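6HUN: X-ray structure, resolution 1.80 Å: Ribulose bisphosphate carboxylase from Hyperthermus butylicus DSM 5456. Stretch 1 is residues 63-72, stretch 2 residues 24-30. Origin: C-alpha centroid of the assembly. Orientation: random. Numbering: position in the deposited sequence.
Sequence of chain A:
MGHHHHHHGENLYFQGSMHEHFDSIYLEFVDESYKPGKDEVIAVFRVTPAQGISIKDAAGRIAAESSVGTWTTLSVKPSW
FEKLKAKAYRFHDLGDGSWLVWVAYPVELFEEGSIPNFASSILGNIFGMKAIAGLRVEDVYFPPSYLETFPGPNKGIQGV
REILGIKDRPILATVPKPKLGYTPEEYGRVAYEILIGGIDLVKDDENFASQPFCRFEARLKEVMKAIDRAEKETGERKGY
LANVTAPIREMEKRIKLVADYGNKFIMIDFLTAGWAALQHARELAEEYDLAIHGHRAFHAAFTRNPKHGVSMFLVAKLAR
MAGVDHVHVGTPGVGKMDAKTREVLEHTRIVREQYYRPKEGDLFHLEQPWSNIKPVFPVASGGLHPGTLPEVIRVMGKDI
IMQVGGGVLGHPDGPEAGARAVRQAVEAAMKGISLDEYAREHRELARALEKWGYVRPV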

ATOM      1  N   ALA A  63     -16.511  -0.767 -14.452  1.00 35.02           N
ATOM      2  CA  ALA A  63     -17.310  -1.869 -13.919  1.00 43.70           C
ATOM      3  C   ALA A  63     -16.784  -3.228 -14.392  1.00 37.85           C
ATOM      4  O   ALA A  63     -16.731  -4.179 -13.606  1.00 37.78           O
ATOM      5  CB  ALA A  63     -18.797  -1.696 -14.308  1.00 39.84           C
ATOM      6  N   ALA A  64     -16.407  -3.339 -15.666  1.00 39.08           N
ATOM      7  CA  ALA A  64     -15.892  -4.604 -16.202  1.00 40.41           C
ATOM      8  C   ALA A  64     -14.542  -4.949 -15.597  1.00 39.83           C
ATOM      9  O   ALA A  64     -14.299  -6.086 -15.178  1.00 43.56           O
ATOM     10  CB  ALA A  64     -15.768  -4.523 -17.727  1.00 42.44           C
ATOM     11  N   GLU A  65     -13.639  -3.982 -15.564  1.00 36.53           N
ATOM     12  CA  GLU A  65     -12.294  -4.273 -15.083  1.00 37.99           C
ATOM     13  C   GLU A  65     -12.296  -4.627 -13.599  1.00 34.98           C
ATOM     14  O   GLU A  65     -11.467  -5.435 -13.162  1.00 35.21           O
ATOM     15  CB  GLU A  65     -11.375  -3.086 -15.370  1.00 39.48           C
ATOM     16  CG  GLU A  65      -9.939  -3.168 -14.749  1.00 39.19           C
ATOM     17  CD  GLU A  65      -9.076  -4.279 -15.328  1.00 53.48           C
ATOM     18  OE1 GLU A  65      -8.270  -4.867 -14.578  1.00 56.45           O
ATOM     19  OE2 GLU A  65      -9.203  -4.574 -16.534  1.00 59.08           O
ATOM     20  N   SER A  66     -13.180  -4.026 -12.793  1.00 33.96           N
ATOM     21  CA  SER A  66     -13.209  -4.323 -11.376  1.00 31.87           C
ATOM     22  C   SER A  66     -14.108  -5.514 -11.045  1.00 36.00           C
ATOM     23  O   SER A  66     -14.330  -5.791  -9.872  1.00 38.70           O
ATOM     24  CB  SER A  66     -13.630  -3.074 -10.565  1.00 29.46           C
ATOM     25  OG  SER A  66     -14.908  -2.621 -10.999  1.00 32.99           O
ATOM     26  N   SER A  67     -14.580  -6.251 -12.051  1.00 39.27           N
ATOM     27  CA  SER A  67     -15.373  -7.448 -11.763  1.00 40.43           C
ATOM     28  C   SER A  67     -14.919  -8.610 -12.653  1.00 42.98           C
ATOM     29  O   SER A  67     -13.848  -9.166 -12.411  1.00 45.87           O
ATOM     30  CB  SER A  67     -16.888  -7.166 -11.864  1.00 43.32           C
ATOM     31  OG  SER A  67     -17.390  -6.862 -13.153  1.00 46.20           O
ATOM     32  N   VAL A  68     -15.673  -8.942 -13.698  1.00 46.08           N
ATOM     33  CA  VAL A  68     -15.468 -10.192 -14.447  1.00 45.12           C
ATOM     34  C   VAL A  68     -14.755  -9.978 -15.770  1.00 46.77           C
ATOM     35  O   VAL A  68     -14.659 -10.920 -16.558  1.00 47.98           O
ATOM     36  CB  VAL A  68     -16.801 -10.919 -14.711  1.00 48.99           C
ATOM     37  CG1 VAL A  68     -17.422 -11.299 -13.409  1.00 55.68           C
ATOM     38  CG2 VAL A  68     -17.706 -10.036 -15.483  1.00 50.38           C
ATOM     39  N   GLY A  69     -14.271  -8.764 -16.048  1.00 49.34           N
ATOM     40  CA  GLY A  69     -13.630  -8.563 -17.338  1.00 52.11           C
ATOM     41  C   GLY A  69     -14.599  -8.722 -18.506  1.00 57.69           C
ATOM     42  O   GLY A  69     -15.826  -8.618 -18.389  1.00 59.41           O
ATOM     43  N   THR A  70     -14.028  -9.023 -19.658  1.00 61.41           N
ATOM     44  CA  THR A  70     -14.811  -9.168 -20.876  1.00 68.21           C
ATOM     45  C   THR A  70     -14.514 -10.511 -21.530  1.00 65.71           C
ATOM     46  O   THR A  70     -13.598 -11.245 -21.153  1.00 62.50           O
ATOM     47  CB  THR A  70     -14.499  -8.039 -21.870  1.00 72.99           C
ATOM     48  OG1 THR A  70     -13.105  -7.717 -21.776  1.00 74.42           O
ATOM     49  CG2 THR A  70     -15.324  -6.795 -21.562  1.00 73.12           C
ATOM     50  N   TRP A  71     -15.284 -10.823 -22.543  1.00 66.18           N
ATOM     51  CA  TRP A  71     -14.887 -11.934 -23.393  1.00 76.18           C
ATOM     52  C   TRP A  71     -15.242 -11.588 -24.825  1.00 79.49           C
ATOM     53  O   TRP A  71     -16.173 -10.814 -25.079  1.00 84.14           O
ATOM     54  CB  TRP A  71     -15.544 -13.257 -22.949  1.00 79.76           C
ATOM     55  CG  TRP A  71     -16.852 -13.586 -23.624  1.00 83.95           C
ATOM     56  CD1 TRP A  71     -17.022 -14.184 -24.834  1.00 85.05           C
ATOM     57  CD2 TRP A  71     -18.168 -13.324 -23.117  1.00 85.28           C
ATOM     58  NE1 TRP A  71     -18.362 -14.315 -25.115  1.00 89.87           N
ATOM     59  CE2 TRP A  71     -19.087 -13.794 -24.076  1.00 88.15           C
ATOM     60  CE3 TRP A  71     -18.656 -12.729 -21.948  1.00 84.49           C
ATOM     61  CZ2 TRP A  71     -20.472 -13.701 -23.904  1.00 89.53           C
ATOM     62  CZ3 TRP A  71     -20.044 -12.644 -21.782  1.00 86.42           C
ATOM     63  CH2 TRP A  71     -20.928 -13.125 -22.755  1.00 85.08           C
ATOM     64  N   THR A  72     -14.478 -12.156 -25.758  1.00 81.57           N
ATOM     65  CA  THR A  72     -14.800 -12.070 -27.178  1.00 83.02           C
ATOM     66  C   THR A  72     -15.558 -13.314 -27.626  1.00 87.55           C
ATOM     67  O   THR A  72     -16.724 -13.217 -28.023  1.00 91.63           O
ATOM     68  CB  THR A  72     -13.529 -11.862 -28.028  1.00 84.17           C
ATOM     69  OG1 THR A  72     -12.839 -13.108 -28.210  1.00 87.92           O
ATOM     70  CG2 THR A  72     -12.582 -10.834 -27.378  1.00 78.51           C
TER
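Stretch 2 24-30: SIYLEFV

Stretch 2 is a short, tightly wound segment, with a 3-10 turn at 27-29 closed by Val30 N to Leu27 O (3.2 Å) and a weak bond from Phe29 N to Tyr26 O (3.3 Å). It runs against the direction of stretch 1: the nearest CA pairs are Ala63 CA with Phe29 CA (6.2 Å) and Thr70 CA with Ile25 CA (7.8 Å), so rising numbers on one side meet falling numbers on the other.

The contact is chiefly apolar and centres on Phe29, which has 101 Å² covered. Ala64 CB stands 3.6 Å from the Phe29 ring centroid, 9° off the ring normal, the geometry of a CH-pi contact over the face. Val68 CG2 meets the ring edge at Phe29 CE2 (4.2 Å), while Ala63 CB packs on Phe29 CB (3.8 Å). Ala64 CB also touches the edge of the Tyr26 ring, at CD1 (4.2 Å). Farther along, Thr70 CG2 approaches Tyr26 CE1 (3.8 Å) and Ile25 CG1 (4.1 Å).

Polar atoms add proximity but no hydrogen bond across the stretches. Gly69 O lies 3.4 Å from Phe29 CZ and is buried without a polar partner. Within stretch 1, Ser67 OG donates to Ala63 O (2.8 Å) and Gly69 N to Ala64 O (2.8 Å), tying the loop back to the helix end beside Phe29.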

ATOM      1  N   SER A  24     -18.069  -0.395 -26.422  1.00 63.77           N
ATOM      2  CA  SER A  24     -19.365  -0.828 -26.911  1.00 71.82           C
ATOM      3  C   SER A  24     -19.716  -2.211 -26.361  1.00 76.56           C
ATOM      4  O   SER A  24     -20.878  -2.493 -26.069  1.00 79.66           O
ATOM      5  CB  SER A  24     -19.384  -0.838 -28.439  1.00 79.12           C
ATOM      6  OG  SER A  24     -20.668  -1.183 -28.949  1.00 82.83           O
ATOM      7  N   ILE A  25     -18.714  -3.087 -26.232  1.00 76.16           N
ATOM      8  CA  ILE A  25     -18.866  -4.235 -25.339  1.00 75.00           C
ATOM      9  C   ILE A  25     -19.045  -3.737 -23.909  1.00 71.35           C
ATOM     10  O   ILE A  25     -19.527  -4.470 -23.038  1.00 68.01           O
ATOM     11  CB  ILE A  25     -17.657  -5.204 -25.456  1.00 73.00           C
ATOM     12  CG1 ILE A  25     -17.934  -6.545 -24.755  1.00 71.54           C
ATOM     13  CG2 ILE A  25     -16.379  -4.571 -24.911  1.00 69.97           C
ATOM     14  CD1 ILE A  25     -18.579  -7.590 -25.647  1.00 74.04           C
ATOM     15  N   TYR A  26     -18.708  -2.479 -23.665  1.00 68.60           N
ATOM     16  CA  TYR A  26     -18.710  -1.924 -22.323  1.00 66.76           C
ATOM     17  C   TYR A  26     -20.040  -1.281 -21.958  1.00 69.72           C
ATOM     18  O   TYR A  26     -20.236  -0.948 -20.781  1.00 66.46           O
ATOM     19  CB  TYR A  26     -17.554  -0.926 -22.188  1.00 60.81           C
ATOM     20  CG  TYR A  26     -16.192  -1.583 -22.310  1.00 57.66           C
ATOM     21  CD1 TYR A  26     -15.741  -2.437 -21.325  1.00 53.66           C
ATOM     22  CD2 TYR A  26     -15.378  -1.373 -23.427  1.00 54.81           C
ATOM     23  CE1 TYR A  26     -14.505  -3.048 -21.420  1.00 56.43           C
ATOM     24  CE2 TYR A  26     -14.147  -1.986 -23.545  1.00 53.23           C
ATOM     25  CZ  TYR A  26     -13.720  -2.829 -22.546  1.00 57.53           C
ATOM     26  OH  TYR A  26     -12.505  -3.441 -22.617  1.00 57.94           O
ATOM     27  N   LEU A  27     -20.951  -1.112 -22.940  1.00 68.35           N
ATOM     28  CA  LEU A  27     -22.324  -0.687 -22.660  1.00 65.82           C
ATOM     29  C   LEU A  27     -23.062  -1.736 -21.839  1.00 63.09           C
ATOM     30  O   LEU A  27     -23.987  -1.408 -21.093  1.00 66.09           O
ATOM     31  CB  LEU A  27     -23.100  -0.398 -23.975  1.00 71.75           C
ATOM     32  CG  LEU A  27     -23.823  -1.444 -24.869  1.00 78.65           C
ATOM     33  CD1 LEU A  27     -25.325  -1.687 -24.508  1.00 79.62           C
ATOM     34  CD2 LEU A  27     -23.781  -1.118 -26.385  1.00 78.37           C
ATOM     35  N   GLU A  28     -22.655  -2.993 -21.965  1.00 61.94           N
ATOM     36  CA  GLU A  28     -23.262  -4.109 -21.247  1.00 68.69           C
ATOM     37  C   GLU A  28     -23.109  -3.998 -19.727  1.00 62.86           C
ATOM     38  O   GLU A  28     -23.814  -4.704 -18.985  1.00 61.87           O
ATOM     39  CB  GLU A  28     -22.637  -5.396 -21.810  1.00 79.72           C
ATOM     40  CG  GLU A  28     -22.394  -6.533 -20.833  1.00 85.67           C
ATOM     41  CD  GLU A  28     -22.175  -7.884 -21.505  1.00 94.23           C
ATOM     42  OE1 GLU A  28     -22.009  -7.920 -22.755  1.00 99.61           O
ATOM     43  OE2 GLU A  28     -22.189  -8.912 -20.773  1.00 93.65           O
ATOM     44  N   PHE A  29     -22.250  -3.104 -19.239  1.00 58.66           N
ATOM     45  CA  PHE A  29     -22.022  -2.969 -17.802  1.00 56.62           C
ATOM     46  C   PHE A  29     -22.667  -1.731 -17.207  1.00 59.43           C
ATOM     47  O   PHE A  29     -22.457  -1.451 -16.026  1.00 56.37           O
ATOM     48  CB  PHE A  29     -20.512  -2.963 -17.498  1.00 53.01           C
ATOM     49  CG  PHE A  29     -19.840  -4.280 -17.798  1.00 52.41           C
ATOM     50  CD1 PHE A  29     -19.491  -4.615 -19.097  1.00 53.65           C
ATOM     51  CD2 PHE A  29     -19.593  -5.194 -16.781  1.00 48.90           C
ATOM     52  CE1 PHE A  29     -18.899  -5.833 -19.401  1.00 52.63           C
ATOM     53  CE2 PHE A  29     -18.993  -6.407 -17.069  1.00 50.67           C
ATOM     54  CZ  PHE A  29     -18.646  -6.732 -18.400  1.00 51.63           C
ATOM     55  N   VAL A  30     -23.425  -0.980 -18.002  1.00 54.46           N
ATOM     56  CA  VAL A  30     -24.084   0.256 -17.602  1.00 54.17           C
ATOM     57  C   VAL A  30     -25.580   0.018 -17.682  1.00 59.30           C
ATOM     58  O   VAL A  30     -26.038  -0.673 -18.593  1.00 63.45           O
ATOM     59  CB  VAL A  30     -23.670   1.423 -18.515  1.00 53.67           C
ATOM     60  CG1 VAL A  30     -24.229   2.722 -18.008  1.00 53.11           C
ATOM     61  CG2 VAL A  30     -22.149   1.512 -18.602  1.00 51.06           C
TER